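Local structure of glycoside Hydrolase Family 43_12 (Metagenome, 7JVH) at residues G317-I322 and F337-D342; Y53-Q58 and L357-K362; L286-F291 and D300-A305; H242-N247 and H304-E309. The protein probably hydrolyses glycosidic bonds in arabinose- or xylose-containing plant polysaccharides. All coordinates share one frame; numbering follows the deposited sequence.

From the N terminus, the chain passes from strand 28-37 of the C-terminal sandwich sheet into the propeller. Residues Y53-Q58, near that entry, meet L357-K362, near the way back; this interaction 2 closes a loop of 298 residues in which the other three contacts nest. Interaction 4 joins neighbouring propeller sheets through strands 239-246 and 300-308. Interaction 3 lays the connection between those sheets, L286-F291, against the start of strand 300-308, and it shares H304 and A305 with interaction 4. Interaction 1 follows, closing a loop of 14 residues between G317-I322 and F337-D342. V318 O and M338 N then bond to D306 N and S54 OG, linking it to interactions 4 and 2.

Interaction 1 of 4, residues G317-I322 and F337-D342; sequences GVFLGI and FMLPVD
F319 and F337 form an antiparallel hydrogen-bonded pair between the two middle strands of a four-stranded propeller blade, strand 316-322 running beside strand 335-342. Backbone bonds come first. F319 N gives to F337 O at 2.9 Å, F337 N returns to F319 O at 2.7 Å, and further along G317 N reaches L339 O at 2.9 Å; the bond back from L339 N to G317 O is weak. Between these pairs the V318 CA hydrogen points at F337 O, adding a C-H...O contact.

Aromatic contacts make up much of the rest. With chi1 at 57°, CG of F319 sits between its own backbone N and carbonyl carbon, and this turns the ring across the neighbouring strand. F337 CB lies over one ring face, 3.6 Å from the centroid, a CH-pi contact, while L339 CG meets the ring edge near its plane. The two phenyl rings themselves meet obliquely. F337 CE1 comes within 3.4 Å of G321 CA, where the absence of a side chain permits the approach.

Aliphatic packing occupies the other side of the sheet, where V318 CG1 touches CG of M338, a selenomethionine, at 3.6 Å. The strands are thus joined by backbone hydrogen bonds, while the side chains, entirely apolar in what they offer across the contact, bury a mainly aromatic patch, with L339 at its edge, on one face and the V318-M338 pair on the other.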
# COMPACT_ATOMS: atom_id res chain seq x y z
N GLY A 317 6.98 -2.60 -16.93
CA GLY A 317 5.92 -1.74 -16.38
C GLY A 317 5.31 -2.28 -15.10
O GLY A 317 4.79 -3.38 -15.12
N VAL A 318 5.35 -1.51 -14.02
CA VAL A 318 4.73 -1.94 -12.75
C VAL A 318 3.35 -1.31 -12.67
O VAL A 318 3.21 -0.21 -13.13
CB VAL A 318 5.58 -1.54 -11.54
CG1 VAL A 318 6.92 -2.25 -11.52
CG2 VAL A 318 5.76 -0.04 -11.45
N PHE A 319 2.36 -2.02 -12.14
CA PHE A 319 1.00 -1.44 -12.03
C PHE A 319 0.27 -2.02 -10.81
O PHE A 319 0.86 -2.79 -10.08
CB PHE A 319 0.19 -1.68 -13.30
CG PHE A 319 0.04 -3.12 -13.71
CD1 PHE A 319 1.11 -3.84 -14.20
CD2 PHE A 319 -1.19 -3.75 -13.66
CE1 PHE A 319 0.96 -5.15 -14.61
CE2 PHE A 319 -1.33 -5.06 -14.07
CZ PHE A 319 -0.26 -5.76 -14.54
N LEU A 320 -0.98 -1.61 -10.61
CA LEU A 320 -1.74 -2.10 -9.49
C LEU A 320 -2.84 -2.99 -9.97
O LEU A 320 -3.31 -2.84 -11.10
CB LEU A 320 -2.28 -0.94 -8.63
CG LEU A 320 -3.46 -0.11 -9.12
CD1 LEU A 320 -4.78 -0.85 -8.96
CD2 LEU A 320 -3.50 1.23 -8.39
N GLY A 321 -3.24 -3.93 -9.09
CA GLY A 321 -4.34 -4.83 -9.35
C GLY A 321 -4.78 -5.40 -8.02
O GLY A 321 -4.12 -5.20 -7.00
N ILE A 322 -5.92 -6.09 -8.04
CA ILE A 322 -6.42 -6.86 -6.94
C ILE A 322 -6.55 -8.35 -7.31
O ILE A 322 -6.84 -8.69 -8.46
CB ILE A 322 -7.81 -6.35 -6.51
CG1 ILE A 322 -8.86 -6.56 -7.59
CG2 ILE A 322 -7.73 -4.89 -6.15
CD1 ILE A 322 -10.28 -6.30 -7.08
N PHE A 337 1.87 -5.15 -9.37
CA PHE A 337 2.12 -6.22 -10.35
C PHE A 337 3.18 -5.75 -11.32
O PHE A 337 3.42 -4.57 -11.43
CB PHE A 337 0.90 -6.42 -11.23
CG PHE A 337 -0.23 -7.12 -10.54
CD1 PHE A 337 -0.90 -6.53 -9.49
CD2 PHE A 337 -0.61 -8.39 -10.94
CE1 PHE A 337 -1.93 -7.18 -8.86
CE2 PHE A 337 -1.66 -9.03 -10.31
CZ PHE A 337 -2.31 -8.43 -9.28
N MSE A 338 3.80 -6.66 -12.06
CA MSE A 338 4.79 -6.25 -13.08
C MSE A 338 4.55 -7.03 -14.36
O MSE A 338 3.90 -8.06 -14.30
CB MSE A 338 6.22 -6.40 -12.59
CG MSE A 338 7.14 -5.41 -13.25
SE MSE A 338 8.98 -5.77 -12.91
CE MSE A 338 9.91 -4.47 -11.86
N LEU A 339 5.04 -6.49 -15.48
CA LEU A 339 4.90 -7.10 -16.82
C LEU A 339 6.05 -6.57 -17.69
O LEU A 339 6.52 -5.47 -17.43
CB LEU A 339 3.57 -6.66 -17.43
CG LEU A 339 2.36 -7.53 -17.15
CD1 LEU A 339 1.19 -7.09 -17.99
CD2 LEU A 339 2.67 -8.98 -17.42
N PRO A 340 6.54 -7.32 -18.69
CA PRO A 340 7.60 -6.83 -19.56
C PRO A 340 6.95 -5.85 -20.55
O PRO A 340 5.82 -6.03 -20.88
CB PRO A 340 8.08 -8.09 -20.29
CG PRO A 340 7.44 -9.22 -19.55
CD PRO A 340 6.14 -8.66 -19.04
N VAL A 341 7.70 -4.86 -21.01
CA VAL A 341 7.10 -3.88 -21.96
C VAL A 341 7.94 -3.79 -23.23
O VAL A 341 9.11 -3.48 -23.13
CB VAL A 341 6.95 -2.50 -21.29
CG1 VAL A 341 6.66 -1.41 -22.31
CG2 VAL A 341 5.88 -2.52 -20.22
N ASP A 342 7.36 -4.09 -24.39
CA ASP A 342 8.08 -3.92 -25.65
C ASP A 342 7.88 -2.47 -26.12
O ASP A 342 6.75 -2.03 -26.33
CB ASP A 342 7.57 -4.90 -26.70
CG ASP A 342 8.26 -4.75 -28.05
OD1 ASP A 342 9.05 -3.81 -28.25
OD2 ASP A 342 8.02 -5.58 -28.93

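Interaction 2 of 4, residues Y53-Q58 and L357-K362; sequences YSPILQ and LSIKQK
CG1 of I359 stands anti to the backbone N (chi1 -155°), and a chi2 of 70° then folds CD1 over the S54 carbonyl, whereas Y53 swings its ring anti to the carbonyl carbon (chi1 -67°) and sets CD1 beside I359 CG1, 3.8 Å away. The setting is a small two-stranded antiparallel sheet, 51-53 with 360-362, at the junction where the chain enters the propeller and later leaves it for the sandwich domain. Y53 and K360 form its non-hydrogen-bonded pair, their side chains alongside one another and pointing the same way. A nearly straight bond runs from S54 N to I359 O at 2.9 Å; the same oxygen receives the Y53 CA hydrogen and lies at the edge of the Y53 ring. The tyrosine hydroxyl bonds to N45 O, and Y42 meets its ring edge-to-face. I359 also touches I41 and Y42 of helix 40-43. An alanine here removes CG1, CG2 and CD1 of I359 and is likely to open a gap between the Y53 ring, P55 and that helix. S54 CB rests 3.9 Å from Q361 CG. P55 follows a cis peptide bond, and its CD lies 4.1 Å from I359 CD1.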
# COMPACT_ATOMS: atom_id res chain seq x y z
N TYR A 53 6.73 -14.95 -9.34
CA TYR A 53 5.34 -14.59 -9.11
C TYR A 53 5.14 -13.08 -9.23
O TYR A 53 5.95 -12.30 -8.72
CB TYR A 53 4.90 -15.08 -7.72
CG TYR A 53 4.84 -16.60 -7.57
CD1 TYR A 53 4.10 -17.37 -8.45
CD2 TYR A 53 5.50 -17.25 -6.53
CE1 TYR A 53 4.00 -18.73 -8.31
CE2 TYR A 53 5.42 -18.62 -6.38
CZ TYR A 53 4.67 -19.36 -7.28
OH TYR A 53 4.57 -20.72 -7.17
N SER A 54 4.01 -12.81 -9.88
CA SER A 54 3.38 -11.50 -10.11
C SER A 54 1.93 -11.57 -9.63
O SER A 54 1.11 -12.26 -10.20
CB SER A 54 3.47 -11.06 -11.52
OG SER A 54 3.07 -9.72 -11.63
N PRO A 55 1.64 -10.60 -8.54
CA PRO A 55 2.32 -9.39 -8.06
C PRO A 55 3.63 -9.57 -7.29
O PRO A 55 3.75 -10.46 -6.45
CB PRO A 55 1.28 -8.80 -7.10
CG PRO A 55 0.52 -9.96 -6.59
CD PRO A 55 0.42 -10.90 -7.77
N ILE A 56 4.58 -8.69 -7.56
CA ILE A 56 5.92 -8.74 -6.92
C ILE A 56 5.83 -8.23 -5.49
O ILE A 56 6.72 -8.53 -4.72
CB ILE A 56 6.96 -7.98 -7.75
CG1 ILE A 56 6.70 -6.48 -7.74
CG2 ILE A 56 7.01 -8.54 -9.16
CD1 ILE A 56 7.09 -5.80 -9.03
N LEU A 57 4.85 -7.38 -5.21
CA LEU A 57 4.55 -6.94 -3.85
C LEU A 57 3.13 -7.33 -3.55
O LEU A 57 2.20 -6.80 -4.12
CB LEU A 57 4.74 -5.44 -3.69
CG LEU A 57 6.07 -4.80 -4.05
CD1 LEU A 57 5.97 -3.28 -3.95
CD2 LEU A 57 7.18 -5.31 -3.17
N GLN A 58 2.97 -8.30 -2.66
CA GLN A 58 1.69 -8.83 -2.23
C GLN A 58 1.19 -7.94 -1.11
O GLN A 58 1.98 -7.39 -0.34
CB GLN A 58 1.86 -10.26 -1.72
CG GLN A 58 2.36 -11.25 -2.77
CD GLN A 58 2.89 -12.53 -2.17
OE1 GLN A 58 3.85 -12.52 -1.41
NE2 GLN A 58 2.27 -13.66 -2.51
N LEU A 357 -4.31 -12.20 -16.81
CA LEU A 357 -2.98 -12.34 -16.20
C LEU A 357 -2.80 -13.70 -15.54
O LEU A 357 -3.78 -14.28 -15.08
CB LEU A 357 -2.82 -11.24 -15.15
CG LEU A 357 -2.74 -9.82 -15.68
CD1 LEU A 357 -2.76 -8.84 -14.53
CD2 LEU A 357 -1.49 -9.62 -16.51
N SER A 358 -1.59 -14.22 -15.58
CA SER A 358 -1.28 -15.39 -14.80
C SER A 358 -0.25 -15.00 -13.75
O SER A 358 0.50 -14.03 -13.92
CB SER A 358 -0.80 -16.56 -15.66
OG SER A 358 0.27 -16.16 -16.48
N ILE A 359 -0.24 -15.79 -12.68
CA ILE A 359 0.63 -15.61 -11.53
C ILE A 359 2.12 -15.72 -11.85
O ILE A 359 2.93 -15.15 -11.15
CB ILE A 359 0.21 -16.60 -10.43
CG1 ILE A 359 0.62 -16.07 -9.07
CG2 ILE A 359 0.73 -17.99 -10.71
CD1 ILE A 359 -0.15 -14.86 -8.60
N LYS A 360 2.45 -16.44 -12.93
CA LYS A 360 3.84 -16.69 -13.33
C LYS A 360 4.22 -15.89 -14.55
O LYS A 360 3.47 -15.81 -15.48
CB LYS A 360 4.05 -18.15 -13.65
CG LYS A 360 3.98 -19.03 -12.41
CD LYS A 360 3.63 -20.46 -12.77
CE LYS A 360 4.81 -21.23 -13.30
NZ LYS A 360 4.38 -22.41 -14.09
N GLN A 361 5.43 -15.35 -14.48
CA GLN A 361 6.05 -14.56 -15.56
C GLN A 361 7.48 -15.05 -15.69
O GLN A 361 8.05 -15.43 -14.66
CB GLN A 361 6.18 -13.09 -15.14
CG GLN A 361 4.86 -12.40 -14.88
CD GLN A 361 4.22 -12.07 -16.19
OE1 GLN A 361 4.88 -11.59 -17.09
NE2 GLN A 361 2.94 -12.36 -16.32
N LYS A 362 8.03 -15.06 -16.89
CA LYS A 362 9.44 -15.47 -17.02
C LYS A 362 10.27 -14.32 -16.47
O LYS A 362 9.90 -13.20 -16.71
CB LYS A 362 9.74 -15.76 -18.49
CG LYS A 362 8.59 -16.40 -19.25
CD LYS A 362 8.83 -16.53 -20.73
CE LYS A 362 7.87 -15.72 -21.58
NZ LYS A 362 7.07 -16.56 -22.49

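Interaction 3 of 4, residues L286-F291 and D300-A305; sequences LTQRHF and DWAGHA
This is a van der Waals contact between a connecting loop and the first strand of a propeller blade: L286-Q288, arriving from the preceding blade, run almost antiparallel to strand 300-308. Q288 CG lies 3.9 Å from A302 CB, and L286 CD2 meets both G303 CA and, at 4.2 Å, A305 CB. The backbones do not pair here; L286 O and A302 O, two acceptors, face each other at 3.7 Å. Instead each segment spends its backbone bonds elsewhere, L286 with E265 and T287 with G353 on the loop side, D300 with I322 and G303 with L320 on the strand side. Local turns shape the loop. T287 OG1 accepts R289 N at 3.0 Å, an ST turn, and also bonds to H263 O; a type I beta turn runs from Q288 to F291. Bent at chi2 (-66°), Q288 turns its amide away from the strand, so that NE2 reaches T287 O at 2.8 Å, approaching from above the carbonyl plane. The amide is further fixed by V355 O on NE2 and by L357 N on OE1. With the glutamine's polar end held in this way, what it offers A302 is its aliphatic portion, and the contact as a whole is mainly apolar, made by carbon atoms against the small residues A302, G303 and A305.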
# COMPACT_ATOMS: atom_id res chain seq x y z
N LEU A 286 -3.35 -1.70 -21.34
CA LEU A 286 -3.29 -2.53 -20.11
C LEU A 286 -4.63 -2.55 -19.37
O LEU A 286 -4.97 -1.56 -18.79
CB LEU A 286 -2.24 -1.95 -19.17
CG LEU A 286 -2.14 -2.67 -17.83
CD1 LEU A 286 -1.45 -4.00 -18.01
CD2 LEU A 286 -1.38 -1.84 -16.83
N THR A 287 -5.34 -3.68 -19.38
CA THR A 287 -6.59 -3.79 -18.62
C THR A 287 -6.99 -5.25 -18.43
O THR A 287 -6.54 -6.11 -19.16
CB THR A 287 -7.76 -3.07 -19.31
OG1 THR A 287 -8.91 -3.08 -18.46
CG2 THR A 287 -8.12 -3.72 -20.65
N GLN A 288 -7.84 -5.49 -17.43
CA GLN A 288 -8.51 -6.76 -17.23
C GLN A 288 -10.04 -6.62 -17.25
O GLN A 288 -10.74 -7.61 -17.01
CB GLN A 288 -8.09 -7.37 -15.90
CG GLN A 288 -6.62 -7.75 -15.83
CD GLN A 288 -6.26 -8.89 -16.77
OE1 GLN A 288 -6.47 -10.08 -16.47
NE2 GLN A 288 -5.74 -8.53 -17.93
N ARG A 289 -10.53 -5.42 -17.57
CA ARG A 289 -11.92 -5.05 -17.30
C ARG A 289 -12.98 -5.81 -18.09
O ARG A 289 -14.11 -5.96 -17.63
CB ARG A 289 -12.10 -3.54 -17.47
CG ARG A 289 -12.05 -3.03 -18.91
CD ARG A 289 -11.88 -1.52 -18.81
NE ARG A 289 -11.72 -0.91 -20.11
CZ ARG A 289 -11.35 0.35 -20.32
NH1 ARG A 289 -11.13 1.17 -19.30
NH2 ARG A 289 -11.22 0.80 -21.58
N HIS A 290 -12.60 -6.33 -19.26
CA HIS A 290 -13.51 -7.11 -20.10
C HIS A 290 -13.63 -8.61 -19.75
O HIS A 290 -14.15 -9.38 -20.55
CB HIS A 290 -13.09 -6.94 -21.57
CG HIS A 290 -13.03 -5.50 -22.00
ND1 HIS A 290 -14.16 -4.72 -22.14
CD2 HIS A 290 -11.98 -4.71 -22.34
CE1 HIS A 290 -13.81 -3.51 -22.52
NE2 HIS A 290 -12.50 -3.47 -22.65
N PHE A 291 -13.19 -9.00 -18.55
CA PHE A 291 -13.29 -10.38 -18.04
C PHE A 291 -14.19 -10.42 -16.80
O PHE A 291 -14.08 -9.58 -15.93
CB PHE A 291 -11.89 -10.92 -17.68
CG PHE A 291 -10.84 -10.69 -18.74
CD1 PHE A 291 -11.14 -10.86 -20.09
CD2 PHE A 291 -9.55 -10.32 -18.40
CE1 PHE A 291 -10.19 -10.61 -21.07
CE2 PHE A 291 -8.59 -10.10 -19.37
CZ PHE A 291 -8.90 -10.23 -20.72
N ASP A 300 -7.69 -8.39 -11.17
CA ASP A 300 -8.65 -7.38 -11.61
C ASP A 300 -8.10 -5.96 -11.35
O ASP A 300 -7.03 -5.79 -10.74
CB ASP A 300 -9.97 -7.57 -10.83
CG ASP A 300 -11.18 -7.56 -11.71
OD1 ASP A 300 -11.09 -6.97 -12.80
OD2 ASP A 300 -12.20 -8.17 -11.35
N TRP A 301 -8.87 -4.96 -11.79
CA TRP A 301 -8.60 -3.53 -11.54
C TRP A 301 -7.20 -3.10 -11.97
O TRP A 301 -6.53 -2.36 -11.27
CB TRP A 301 -8.83 -3.15 -10.07
CG TRP A 301 -10.19 -3.50 -9.48
CD1 TRP A 301 -11.22 -4.16 -10.09
CD2 TRP A 301 -10.64 -3.24 -8.14
NE1 TRP A 301 -12.28 -4.30 -9.22
CE2 TRP A 301 -11.95 -3.74 -8.02
CE3 TRP A 301 -10.04 -2.61 -7.03
CZ2 TRP A 301 -12.67 -3.68 -6.82
CZ3 TRP A 301 -10.76 -2.54 -5.84
CH2 TRP A 301 -12.06 -3.07 -5.74
N ALA A 302 -6.77 -3.56 -13.15
CA ALA A 302 -5.41 -3.32 -13.61
C ALA A 302 -5.26 -1.93 -14.23
O ALA A 302 -5.94 -1.59 -15.20
CB ALA A 302 -5.00 -4.40 -14.60
N GLY A 303 -4.36 -1.13 -13.65
CA GLY A 303 -3.99 0.16 -14.18
C GLY A 303 -3.02 0.88 -13.25
O GLY A 303 -2.43 0.26 -12.35
N HIS A 304 -2.88 2.19 -13.47
CA HIS A 304 -1.96 3.06 -12.74
C HIS A 304 -0.53 2.55 -12.82
O HIS A 304 0.10 2.19 -11.81
CB HIS A 304 -2.37 3.25 -11.27
CG HIS A 304 -1.95 4.57 -10.72
ND1 HIS A 304 -2.87 5.55 -10.39
CD2 HIS A 304 -0.73 5.11 -10.50
CE1 HIS A 304 -2.23 6.63 -9.97
NE2 HIS A 304 -0.93 6.39 -10.02
N ALA A 305 -0.01 2.54 -14.05
CA ALA A 305 1.29 1.97 -14.34
C ALA A 305 2.37 3.03 -14.36
O ALA A 305 2.09 4.24 -14.39
CB ALA A 305 1.25 1.26 -15.68

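Interaction 4 of 4, residues H242-N247 and H304-E309; sequences HIYKKN and HADLVE
OD2 of D306, whose carboxylate sits between H242 and Y244, is gripped by two groups, the backbone N of I66 and the hydroxyl of S65. The other oxygen, OD1, takes the hydrogen of Y244 OH; the modelled separation of 2.4 Å is very short and its exact length is doubtful. The tyrosine ring and the carboxylate are nearly coplanar, and OD1 lies at the ring edge. An extended chi1, with CG anti to the backbone N, carries the D306 carboxylate away from its own strand toward these partners.

H242 meets the same carboxylate by its face: the imidazole and carboxylate planes are 13° apart, stacked, and OD1 lies 3.8 Å above the ring centre. At the ring edge CD2 approaches A305 O at 3.3 Å, while ND1 is hydrogen-bonded to S175 OG. The two strands belong to neighbouring blades of the five-bladed beta-propeller of this family. Segments 242-246 and 304-308, on the first strands of their four-stranded sheets, run roughly parallel, 24° apart, with axes 8.5 Å from each other, so side chains rather than backbones bridge them. Replacing H242 by leucine would probably leave S175 OG without this mate and deprive the D306 carboxylate of its flat stacking partner. Near the same hydroxyl end of Y244, L307 packs crosswise, its CB 3.9 Å from Y244 CZ, and also touches W343 and M253.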
# COMPACT_ATOMS: atom_id res chain seq x y z
N HIS A 242 2.11 10.16 -16.45
CA HIS A 242 3.58 10.17 -16.50
C HIS A 242 4.06 10.60 -17.90
O HIS A 242 3.54 10.13 -18.92
CB HIS A 242 4.16 8.80 -16.14
CG HIS A 242 3.90 8.38 -14.73
ND1 HIS A 242 4.44 9.04 -13.65
CD2 HIS A 242 3.15 7.37 -14.22
CE1 HIS A 242 4.03 8.45 -12.54
NE2 HIS A 242 3.25 7.44 -12.86
N ILE A 243 5.07 11.47 -17.92
CA ILE A 243 5.74 11.86 -19.16
C ILE A 243 7.02 11.08 -19.31
O ILE A 243 7.78 10.92 -18.35
CB ILE A 243 6.07 13.37 -19.21
CG1 ILE A 243 4.82 14.24 -19.01
CG2 ILE A 243 6.75 13.72 -20.53
CD1 ILE A 243 3.88 14.25 -20.19
N TYR A 244 7.25 10.56 -20.52
CA TYR A 244 8.52 9.98 -20.93
C TYR A 244 8.87 10.58 -22.28
O TYR A 244 7.98 10.97 -23.03
CB TYR A 244 8.42 8.45 -21.04
CG TYR A 244 7.75 7.76 -19.87
CD1 TYR A 244 8.44 7.49 -18.69
CD2 TYR A 244 6.41 7.38 -19.95
CE1 TYR A 244 7.82 6.86 -17.64
CE2 TYR A 244 5.78 6.75 -18.89
CZ TYR A 244 6.48 6.49 -17.75
OH TYR A 244 5.83 5.88 -16.71
N LYS A 245 10.16 10.67 -22.58
CA LYS A 245 10.61 11.15 -23.88
C LYS A 245 11.49 10.10 -24.50
O LYS A 245 12.41 9.63 -23.85
CB LYS A 245 11.39 12.45 -23.73
CG LYS A 245 11.52 13.23 -25.03
CD LYS A 245 12.33 14.50 -24.78
CE LYS A 245 12.50 15.30 -26.04
NZ LYS A 245 13.20 16.57 -25.74
N LYS A 246 11.19 9.73 -25.75
CA LYS A 246 11.92 8.68 -26.47
C LYS A 246 11.98 8.98 -27.97
O LYS A 246 10.95 9.18 -28.61
CB LYS A 246 11.23 7.34 -26.22
CG LYS A 246 12.11 6.12 -26.46
CD LYS A 246 11.41 4.86 -25.98
CE LYS A 246 12.02 3.59 -26.53
NZ LYS A 246 11.72 3.45 -27.99
N ASN A 247 13.19 8.99 -28.52
CA ASN A 247 13.46 9.34 -29.94
C ASN A 247 12.87 10.69 -30.32
O ASN A 247 12.27 10.83 -31.38
CB ASN A 247 12.93 8.27 -30.90
CG ASN A 247 13.37 6.87 -30.51
OD1 ASN A 247 12.60 5.91 -30.59
ND2 ASN A 247 14.63 6.74 -30.08
N HIS A 304 -2.88 2.19 -13.47
CA HIS A 304 -1.96 3.06 -12.74
C HIS A 304 -0.53 2.55 -12.82
O HIS A 304 0.10 2.19 -11.81
CB HIS A 304 -2.37 3.25 -11.27
CG HIS A 304 -1.95 4.57 -10.72
ND1 HIS A 304 -2.87 5.55 -10.39
CD2 HIS A 304 -0.73 5.11 -10.50
CE1 HIS A 304 -2.23 6.63 -9.97
NE2 HIS A 304 -0.93 6.39 -10.02
N ALA A 305 -0.01 2.54 -14.05
CA ALA A 305 1.29 1.97 -14.34
C ALA A 305 2.37 3.03 -14.36
O ALA A 305 2.09 4.24 -14.39
CB ALA A 305 1.25 1.26 -15.68
N ASP A 306 3.62 2.58 -14.36
CA ASP A 306 4.78 3.42 -14.57
C ASP A 306 5.86 2.56 -15.23
O ASP A 306 6.04 1.40 -14.84
CB ASP A 306 5.23 3.98 -13.23
CG ASP A 306 6.30 5.05 -13.34
OD1 ASP A 306 6.55 5.61 -14.44
OD2 ASP A 306 6.91 5.35 -12.30
N LEU A 307 6.56 3.13 -16.22
CA LEU A 307 7.57 2.42 -16.99
C LEU A 307 9.00 2.74 -16.54
O LEU A 307 9.28 3.83 -16.06
CB LEU A 307 7.46 2.78 -18.48
CG LEU A 307 6.10 2.64 -19.15
CD1 LEU A 307 6.27 2.91 -20.63
CD2 LEU A 307 5.47 1.27 -18.90
N VAL A 308 9.89 1.76 -16.72
CA VAL A 308 11.32 1.95 -16.51
C VAL A 308 12.12 1.13 -17.52
O VAL A 308 11.75 0.00 -17.84
CB VAL A 308 11.72 1.60 -15.06
CG1 VAL A 308 11.64 0.09 -14.83
CG2 VAL A 308 13.11 2.13 -14.75
N GLU A 309 13.20 1.72 -18.04
CA GLU A 309 14.20 1.02 -18.84
C GLU A 309 15.39 0.73 -17.97
O GLU A 309 15.36 -0.21 -17.19
CB GLU A 309 14.64 1.84 -20.06
CG GLU A 309 16.09 2.33 -20.12
CD GLU A 309 16.28 3.36 -21.20
OE1 GLU A 309 15.75 3.18 -22.33
OE2 GLU A 309 16.96 4.38 -20.95